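Local coordinates for protein SusD homolog (Bacteroides thetaiotaomicron, PDB 3EHM) that probably binds mucin O-glycans as a SusD-family outer-membrane lipoprotein, helping a gut symbiont use host mucus sugars, at residues N50-Y63 with N77-A91. Sequence-based numbering, arbitrary orientation.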
ATOM      1  N   ASN A  50      12.312 -10.938   4.462  1.00 12.25           N
ATOM      2  CA  ASN A  50      12.945 -10.765   3.163  1.00 11.61           C
ATOM      3  C   ASN A  50      11.821 -10.505   2.159  1.00 11.52           C
ATOM      4  O   ASN A  50      11.957  -9.678   1.259  1.00 12.42           O
ATOM      5  CB  ASN A  50      13.725 -12.023   2.736  1.00 12.26           C
ATOM      6  CG  ASN A  50      14.977 -12.266   3.575  1.00 15.84           C
ATOM      7  OD1 ASN A  50      15.493 -11.360   4.227  1.00 14.18           O
ATOM      8  ND2 ASN A  50      15.479 -13.499   3.539  1.00 14.75           N
ATOM      9  N   ASP A  51      10.702 -11.204   2.329  1.00 11.00           N
ATOM     10  CA  ASP A  51       9.568 -11.038   1.424  1.00 12.24           C
ATOM     11  C   ASP A  51       8.987  -9.624   1.516  1.00 11.77           C
ATOM     12  O   ASP A  51       8.698  -9.001   0.498  1.00 12.38           O
ATOM     13  CB  ASP A  51       8.471 -12.055   1.742  1.00 14.11           C
ATOM     14  CG  ASP A  51       8.902 -13.495   1.501  1.00 15.92           C
ATOM     15  OD1 ASP A  51       8.109 -14.401   1.828  1.00 16.85           O
ATOM     16  OD2 ASP A  51      10.014 -13.729   0.986  1.00 13.94           O
ATOM     17  N   LEU A  52       8.816  -9.125   2.738  1.00 13.02           N
ATOM     18  CA  LEU A  52       8.261  -7.786   2.947  1.00 13.39           C
ATOM     19  C   LEU A  52       9.166  -6.711   2.349  1.00 12.93           C
ATOM     20  O   LEU A  52       8.694  -5.654   1.929  1.00 11.47           O
ATOM     21  CB  LEU A  52       8.066  -7.518   4.437  1.00 13.02           C
ATOM     22  CG  LEU A  52       7.316  -6.223   4.756  1.00 14.88           C
ATOM     23  CD1 LEU A  52       5.878  -6.341   4.253  1.00 10.44           C
ATOM     24  CD2 LEU A  52       7.337  -5.966   6.250  1.00 12.70           C
ATOM     25  N   GLN A  53      10.468  -6.975   2.323  1.00 13.59           N
ATOM     26  CA  GLN A  53      11.411  -6.026   1.735  1.00 13.98           C
ATOM     27  C   GLN A  53      11.055  -5.846   0.267  1.00 14.22           C
ATOM     28  O   GLN A  53      10.990  -4.726  -0.252  1.00 13.29           O
ATOM     29  CB  GLN A  53      12.842  -6.560   1.824  1.00 14.36           C
ATOM     30  CG  GLN A  53      13.623  -6.094   3.031  1.00 11.87           C
ATOM     31  CD  GLN A  53      15.104  -6.391   2.899  1.00 15.55           C
ATOM     32  OE1 GLN A  53      15.939  -5.728   3.518  1.00 19.06           O
ATOM     33  NE2 GLN A  53      15.439  -7.395   2.097  1.00 11.43           N
ATOM     34  N   ASN A  54      10.817  -6.977  -0.386  1.00 14.05           N
ATOM     35  CA  ASN A  54      10.487  -7.037  -1.805  1.00 14.60           C
ATOM     36  C   ASN A  54       9.164  -6.360  -2.149  1.00 14.67           C
ATOM     37  O   ASN A  54       9.055  -5.681  -3.170  1.00 14.36           O
ATOM     38  CB  ASN A  54      10.451  -8.510  -2.241  1.00 14.66           C
ATOM     39  CG  ASN A  54      10.084  -8.685  -3.704  1.00 16.36           C
ATOM     40  OD1 ASN A  54       9.145  -9.415  -4.036  1.00 14.44           O
ATOM     41  ND2 ASN A  54      10.828  -8.029  -4.587  1.00 16.70           N
ATOM     42  N   THR A  55       8.163  -6.528  -1.292  1.00 14.36           N
ATOM     43  CA  THR A  55       6.849  -5.950  -1.554  1.00 15.48           C
ATOM     44  C   THR A  55       6.631  -4.539  -1.018  1.00 15.96           C
ATOM     45  O   THR A  55       6.052  -3.698  -1.704  1.00 15.46           O
ATOM     46  CB  THR A  55       5.722  -6.833  -0.965  1.00 16.07           C
ATOM     47  OG1 THR A  55       5.785  -6.797   0.467  1.00 13.30           O
ATOM     48  CG2 THR A  55       5.870  -8.273  -1.428  1.00 17.06           C
ATOM     49  N   ASP A  56       7.107  -4.281   0.198  1.00 15.62           N
ATOM     50  CA  ASP A  56       6.880  -2.995   0.849  1.00 16.41           C
ATOM     51  C   ASP A  56       8.054  -2.093   1.234  1.00 15.46           C
ATOM     52  O   ASP A  56       8.052  -0.897   0.940  1.00 16.36           O
ATOM     53  CB  ASP A  56       6.068  -3.222   2.134  1.00 17.46           C
ATOM     54  CG  ASP A  56       4.635  -3.665   1.873  1.00 21.14           C
ATOM     55  OD1 ASP A  56       4.406  -4.666   1.155  1.00 17.09           O
ATOM     56  OD2 ASP A  56       3.727  -3.005   2.419  1.00 25.33           O
ATOM     57  N   LEU A  57       9.045  -2.664   1.904  1.00 15.24           N
ATOM     58  CA  LEU A  57      10.154  -1.883   2.431  1.00 14.39           C
ATOM     59  C   LEU A  57      11.205  -1.247   1.531  1.00 14.92           C
ATOM     60  O   LEU A  57      11.431  -0.043   1.623  1.00 14.57           O
ATOM     61  CB  LEU A  57      10.856  -2.692   3.522  1.00 13.45           C
ATOM     62  CG  LEU A  57       9.920  -3.346   4.541  1.00 15.14           C
ATOM     63  CD1 LEU A  57      10.757  -3.925   5.677  1.00 14.11           C
ATOM     64  CD2 LEU A  57       8.917  -2.329   5.088  1.00 14.39           C
ATOM     65  N   ILE A  58      11.864  -2.023   0.678  1.00 12.87           N
ATOM     66  CA  ILE A  58      12.901  -1.427  -0.155  1.00 12.47           C
ATOM     67  C   ILE A  58      12.410  -1.021  -1.538  1.00 12.39           C
ATOM     68  O   ILE A  58      13.123  -0.355  -2.287  1.00 11.65           O
ATOM     69  CB  ILE A  58      14.127  -2.364  -0.280  1.00 11.78           C
ATOM     70  CG1 ILE A  58      13.841  -3.507  -1.253  1.00 11.98           C
ATOM     71  CG2 ILE A  58      14.470  -2.933   1.096  1.00 11.45           C
ATOM     72  CD1 ILE A  58      15.056  -4.387  -1.514  1.00 12.77           C
ATOM     73  N   SER A  59      11.184  -1.410  -1.866  1.00 12.22           N
ATOM     74  CA  SER A  59      10.605  -1.058  -3.154  1.00 12.99           C
ATOM     75  C   SER A  59       9.567   0.059  -3.013  1.00 12.45           C
ATOM     76  O   SER A  59       9.927   1.231  -2.867  1.00 12.92           O
ATOM     77  CB  SER A  59       9.973  -2.295  -3.805  1.00 13.13           C
ATOM     78  OG  SER A  59       9.054  -2.923  -2.924  1.00 15.16           O
ATOM     79  N   SER A  60       8.286  -0.309  -3.046  1.00 11.78           N
ATOM     80  CA  SER A  60       7.186   0.651  -2.946  1.00 11.84           C
ATOM     81  C   SER A  60       7.347   1.705  -1.849  1.00 11.40           C
ATOM     82  O   SER A  60       7.202   2.901  -2.112  1.00  9.89           O
ATOM     83  CB  SER A  60       5.856  -0.088  -2.747  1.00 12.27           C
ATOM     84  OG  SER A  60       5.878  -0.873  -1.567  1.00 15.36           O
ATOM     85  N   GLY A  61       7.625   1.260  -0.625  1.00 10.65           N
ATOM     86  CA  GLY A  61       7.788   2.185   0.489  1.00 11.53           C
ATOM     87  C   GLY A  61       8.975   3.120   0.321  1.00 11.68           C
ATOM     88  O   GLY A  61       8.991   4.239   0.843  1.00 10.98           O
ATOM     89  N   ASN A  62       9.983   2.643  -0.398  1.00 12.77           N
ATOM     90  CA  ASN A  62      11.179   3.426  -0.662  1.00 13.39           C
ATOM     91  C   ASN A  62      10.882   4.456  -1.750  1.00 14.02           C
ATOM     92  O   ASN A  62      11.253   5.622  -1.622  1.00 12.49           O
ATOM     93  CB  ASN A  62      12.320   2.489  -1.079  1.00 14.79           C
ATOM     94  CG  ASN A  62      13.357   3.167  -1.963  1.00 19.63           C
ATOM     95  OD1 ASN A  62      13.960   4.180  -1.591  1.00 17.78           O
ATOM     96  ND2 ASN A  62      13.579   2.595  -3.142  1.00 17.37           N
ATOM     97  N   TYR A  63      10.192   4.025  -2.806  1.00 12.93           N
ATOM     98  CA  TYR A  63       9.846   4.911  -3.914  1.00 13.20           C
ATOM     99  C   TYR A  63       9.087   6.156  -3.439  1.00 14.97           C
ATOM    100  O   TYR A  63       9.446   7.281  -3.787  1.00 15.63           O
ATOM    101  CB  TYR A  63       8.966   4.180  -4.935  1.00 13.13           C
ATOM    102  CG  TYR A  63       9.536   2.890  -5.510  1.00 12.83           C
ATOM    103  CD1 TYR A  63       8.683   1.891  -5.984  1.00 13.60           C
ATOM    104  CD2 TYR A  63      10.913   2.669  -5.583  1.00 12.87           C
ATOM    105  CE1 TYR A  63       9.183   0.700  -6.510  1.00 15.16           C
ATOM    106  CE2 TYR A  63      11.426   1.478  -6.107  1.00 14.10           C
ATOM    107  CZ  TYR A  63      10.552   0.498  -6.566  1.00 14.64           C
ATOM    108  OH  TYR A  63      11.038  -0.691  -7.059  1.00 15.93           O
ATOM    109  N   ASN A  77      18.975  -4.610  -7.739  1.00 15.51           N
ATOM    110  CA  ASN A  77      17.590  -5.012  -7.499  1.00 14.76           C
ATOM    111  C   ASN A  77      16.570  -3.880  -7.604  1.00 14.73           C
ATOM    112  O   ASN A  77      16.901  -2.759  -8.005  1.00 14.58           O
ATOM    113  CB  ASN A  77      17.434  -5.754  -6.155  1.00 15.22           C
ATOM    114  CG  ASN A  77      17.654  -4.863  -4.944  1.00 13.38           C
ATOM    115  OD1 ASN A  77      17.524  -3.642  -5.014  1.00 15.87           O
ATOM    116  ND2 ASN A  77      17.966  -5.485  -3.812  1.00 15.75           N
ATOM    117  N   GLU A  78      15.325  -4.186  -7.251  1.00 13.43           N
ATOM    118  CA  GLU A  78      14.226  -3.223  -7.346  1.00 12.82           C
ATOM    119  C   GLU A  78      14.378  -1.932  -6.536  1.00 13.92           C
ATOM    120  O   GLU A  78      13.743  -0.919  -6.855  1.00 12.74           O
ATOM    121  CB  GLU A  78      12.904  -3.900  -6.962  1.00 14.43           C
ATOM    122  CG  GLU A  78      12.803  -4.248  -5.486  1.00 13.80           C
ATOM    123  CD  GLU A  78      13.309  -5.636  -5.164  1.00 17.75           C
ATOM    124  OE1 GLU A  78      14.225  -6.130  -5.860  1.00 16.11           O
ATOM    125  OE2 GLU A  78      12.793  -6.233  -4.196  1.00 17.17           O
ATOM    126  N   ALA A  79      15.201  -1.952  -5.493  1.00 13.34           N
ATOM    127  CA  ALA A  79      15.383  -0.749  -4.675  1.00 14.11           C
ATOM    128  C   ALA A  79      15.844   0.406  -5.555  1.00 14.08           C
ATOM    129  O   ALA A  79      15.461   1.560  -5.343  1.00 13.18           O
ATOM    130  CB  ALA A  79      16.396  -1.003  -3.567  1.00 10.72           C
ATOM    131  N   ASN A  80      16.666   0.093  -6.547  1.00 13.59           N
ATOM    132  CA  ASN A  80      17.153   1.120  -7.452  1.00 13.72           C
ATOM    133  C   ASN A  80      16.591   0.949  -8.855  1.00 13.25           C
ATOM    134  O   ASN A  80      17.224   1.294  -9.854  1.00 11.25           O
ATOM    135  CB  ASN A  80      18.676   1.141  -7.450  1.00 15.57           C
ATOM    136  CG  ASN A  80      19.228   1.740  -6.176  1.00 16.39           C
ATOM    137  OD1 ASN A  80      19.687   2.886  -6.158  1.00 18.45           O
ATOM    138  ND2 ASN A  80      19.159   0.979  -5.091  1.00 11.89           N
ATOM    139  N   TRP A  81      15.386   0.393  -8.894  1.00 13.55           N
ATOM    140  CA  TRP A  81      14.621   0.203 -10.117  1.00 15.22           C
ATOM    141  C   TRP A  81      15.190  -0.777 -11.138  1.00 14.76           C
ATOM    142  O   TRP A  81      14.853  -0.704 -12.317  1.00 13.73           O
ATOM    143  CB  TRP A  81      14.400   1.567 -10.785  1.00 15.95           C
ATOM    144  CG  TRP A  81      13.860   2.646  -9.869  1.00 15.86           C
ATOM    145  CD1 TRP A  81      13.997   2.725  -8.508  1.00 16.79           C
ATOM    146  CD2 TRP A  81      13.194   3.849 -10.270  1.00 14.59           C
ATOM    147  NE1 TRP A  81      13.464   3.905  -8.042  1.00 15.70           N
ATOM    148  CE2 TRP A  81      12.964   4.614  -9.103  1.00 16.85           C
ATOM    149  CE3 TRP A  81      12.772   4.357 -11.504  1.00 16.17           C
ATOM    150  CZ2 TRP A  81      12.331   5.862  -9.136  1.00 15.28           C
ATOM    151  CZ3 TRP A  81      12.141   5.601 -11.537  1.00 16.73           C
ATOM    152  CH2 TRP A  81      11.927   6.336 -10.358  1.00 15.24           C
ATOM    153  N   ASN A  82      16.051  -1.688 -10.696  1.00 14.78           N
ATOM    154  CA  ASN A  82      16.612  -2.681 -11.606  1.00 14.68           C
ATOM    155  C   ASN A  82      15.760  -3.935 -11.418  1.00 13.98           C
ATOM    156  O   ASN A  82      16.026  -4.762 -10.542  1.00 13.52           O
ATOM    157  CB  ASN A  82      18.075  -2.963 -11.255  1.00 16.07           C
ATOM    158  CG  ASN A  82      18.785  -3.766 -12.328  1.00 19.78           C
ATOM    159  OD1 ASN A  82      20.002  -3.962 -12.270  1.00 20.53           O
ATOM    160  ND2 ASN A  82      18.029  -4.235 -13.311  1.00 15.30           N
ATOM    161  N   PHE A  83      14.726  -4.062 -12.242  1.00 14.90           N
ATOM    162  CA  PHE A  83      13.802  -5.183 -12.143  1.00 14.97           C
ATOM    163  C   PHE A  83      14.314  -6.465 -12.794  1.00 15.45           C
ATOM    164  O   PHE A  83      13.854  -6.863 -13.865  1.00 15.87           O
ATOM    165  CB  PHE A  83      12.448  -4.782 -12.736  1.00 15.01           C
ATOM    166  CG  PHE A  83      11.830  -3.564 -12.087  1.00 14.10           C
ATOM    167  CD1 PHE A  83      12.171  -3.196 -10.785  1.00 15.04           C
ATOM    168  CD2 PHE A  83      10.874  -2.810 -12.762  1.00 13.49           C
ATOM    169  CE1 PHE A  83      11.564  -2.095 -10.166  1.00 13.92           C
ATOM    170  CE2 PHE A  83      10.258  -1.708 -12.151  1.00 12.83           C
ATOM    171  CZ  PHE A  83      10.606  -1.353 -10.852  1.00 12.59           C
ATOM    172  N   THR A  84      15.252  -7.117 -12.118  1.00 16.56           N
ATOM    173  CA  THR A  84      15.859  -8.349 -12.614  1.00 16.11           C
ATOM    174  C   THR A  84      14.899  -9.527 -12.644  1.00 16.52           C
ATOM    175  O   THR A  84      13.868  -9.529 -11.971  1.00 15.62           O
ATOM    176  CB  THR A  84      17.057  -8.750 -11.758  1.00 16.65           C
ATOM    177  OG1 THR A  84      16.604  -9.074 -10.438  1.00 16.78           O
ATOM    178  CG2 THR A  84      18.059  -7.601 -11.679  1.00 14.80           C
ATOM    179  N   ASP A  85      15.259 -10.535 -13.431  1.00 16.35           N
ATOM    180  CA  ASP A  85      14.445 -11.731 -13.572  1.00 16.58           C
ATOM    181  C   ASP A  85      14.183 -12.381 -12.210  1.00 16.92           C
ATOM    182  O   ASP A  85      13.043 -12.711 -11.880  1.00 14.09           O
ATOM    183  CB  ASP A  85      15.152 -12.733 -14.491  1.00 18.96           C
ATOM    184  CG  ASP A  85      14.191 -13.716 -15.125  1.00 21.99           C
ATOM    185  OD1 ASP A  85      13.544 -13.352 -16.130  1.00 22.97           O
ATOM    186  OD2 ASP A  85      14.072 -14.846 -14.610  1.00 25.14           O
ATOM    187  N   SER A  86      15.236 -12.553 -11.416  1.00 16.28           N
ATOM    188  CA  SER A  86      15.090 -13.178 -10.106  1.00 18.18           C
ATOM    189  C   SER A  86      14.208 -12.378  -9.145  1.00 15.98           C
ATOM    190  O   SER A  86      13.358 -12.951  -8.470  1.00 14.29           O
ATOM    191  CB  SER A  86      16.461 -13.403  -9.462  1.00 18.61           C
ATOM    192  OG  SER A  86      17.134 -12.174  -9.276  1.00 24.59           O
ATOM    193  N   ARG A  87      14.397 -11.062  -9.088  1.00 14.87           N
ATOM    194  CA  ARG A  87      13.596 -10.239  -8.180  1.00 13.40           C
ATOM    195  C   ARG A  87      12.136 -10.067  -8.607  1.00 13.92           C
ATOM    196  O   ARG A  87      11.254  -9.936  -7.756  1.00 13.71           O
ATOM    197  CB  ARG A  87      14.249  -8.866  -7.984  1.00 14.09           C
ATOM    198  CG  ARG A  87      15.616  -8.924  -7.296  1.00 14.21           C
ATOM    199  CD  ARG A  87      15.545  -9.526  -5.886  1.00 14.63           C
ATOM    200  NE  ARG A  87      14.812  -8.682  -4.947  1.00 15.44           N
ATOM    201  CZ  ARG A  87      14.743  -8.899  -3.636  1.00 17.84           C
ATOM    202  NH1 ARG A  87      15.367  -9.940  -3.097  1.00 14.50           N
ATOM    203  NH2 ARG A  87      14.047  -8.073  -2.863  1.00 17.40           N
HETATM  204  N   MSE A  88      11.879 -10.054  -9.915  1.00 12.16           N
HETATM  205  CA  MSE A  88      10.512  -9.909 -10.411  1.00 13.13           C
HETATM  206  C   MSE A  88       9.768 -11.231 -10.260  1.00 12.50           C
HETATM  207  O   MSE A  88       8.554 -11.257 -10.049  1.00 12.50           O
HETATM  208  CB  MSE A  88      10.512  -9.457 -11.874  1.00 14.08           C
HETATM  209  CG  MSE A  88      10.917  -8.005 -12.049  1.00 13.69           C
HETATM  210 SE   MSE A  88       9.780  -6.803 -11.008  1.00 20.22          SE
HETATM  211  CE  MSE A  88      10.913  -6.551  -9.456  1.00 13.22           C
ATOM    212  N   ASN A  89      10.496 -12.334 -10.380  1.00 13.34           N
ATOM    213  CA  ASN A  89       9.895 -13.647 -10.196  1.00 14.90           C
ATOM    214  C   ASN A  89       9.533 -13.734  -8.712  1.00 14.68           C
ATOM    215  O   ASN A  89       8.484 -14.267  -8.331  1.00 13.51           O
ATOM    216  CB  ASN A  89      10.903 -14.736 -10.555  1.00 19.05           C
ATOM    217  CG  ASN A  89      10.460 -16.107 -10.107  1.00 22.66           C
ATOM    218  OD1 ASN A  89      11.090 -16.728  -9.247  1.00 26.45           O
ATOM    219  ND2 ASN A  89       9.367 -16.591 -10.681  1.00 25.14           N
ATOM    220  N   TYR A  90      10.413 -13.185  -7.884  1.00 14.35           N
ATOM    221  CA  TYR A  90      10.229 -13.171  -6.438  1.00 14.08           C
ATOM    222  C   TYR A  90       8.989 -12.337  -6.108  1.00 14.90           C
ATOM    223  O   TYR A  90       8.172 -12.726  -5.273  1.00 14.60           O
ATOM    224  CB  TYR A  90      11.482 -12.581  -5.787  1.00 14.86           C
ATOM    225  CG  TYR A  90      11.540 -12.633  -4.275  1.00 14.38           C
ATOM    226  CD1 TYR A  90      11.074 -13.742  -3.566  1.00 16.90           C
ATOM    227  CD2 TYR A  90      12.144 -11.602  -3.558  1.00 16.79           C
ATOM    228  CE1 TYR A  90      11.215 -13.822  -2.173  1.00 17.90           C
ATOM    229  CE2 TYR A  90      12.295 -11.671  -2.176  1.00 17.90           C
ATOM    230  CZ  TYR A  90      11.832 -12.780  -1.488  1.00 17.97           C
ATOM    231  OH  TYR A  90      12.010 -12.843  -0.121  1.00 17.53           O
ATOM    232  N   ALA A  91       8.847 -11.201  -6.790  1.00 14.11           N
ATOM    233  CA  ALA A  91       7.713 -10.308  -6.586  1.00 12.44           C
ATOM    234  C   ALA A  91       6.405 -10.983  -6.996  1.00 12.37           C
ATOM    235  O   ALA A  91       5.389 -10.851  -6.316  1.00 10.67           O
ATOM    236  CB  ALA A  91       7.910  -9.025  -7.384  1.00 11.35           C
TER
HETATM  237  O   HOH W   1      14.423  -9.163   0.151  1.00 11.77           O
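N54 and R87 meet on the carboxylate of E78. N54 ND2 donates to E78 OE2 at 2.7 Å, with the acceptor in the amide plane but the donor above the carboxylate plane. R87 grips E78 side-on: R87 NE bonds E78 OE1 at 2.8 Å, and R87 NH2 makes a salt bridge to E78 OE2. E78 bends at chi2 (-91°), which turns the carboxylate toward both partners. With an alanine here, the R87 guanidinium would probably lose its carboxylate mate and N54 ND2 this acceptor.

Two tyrosine hydroxyls also bond across. Y90 OH donates to D51 OD2; the modelled 2.4 Å is unusually short and its exact length doubtful. Y63 OH donates to E78 O at 2.7 Å, while W81 N reaches that oxygen from its other face. A water joins N50 O to R87 NH2.

The N54 amide lies against Y90, their planes 25° apart, and N54 CG is 3.6 Å from Y90 CD2. Y90 CD2 lies over one face of the R87 guanidinium, toward its rim. I58 CD1 touches A79 CB, and Y63 sits obliquely beside W81.

The axes of 50-57 and 85-91 run at 92° to each other. N94 ND2 satisfies N54 OD1. With two donors on OE2, the buried E78 carboxylate is likely to stay ionised, tying the loop before helix 85-110 to helix 47-57.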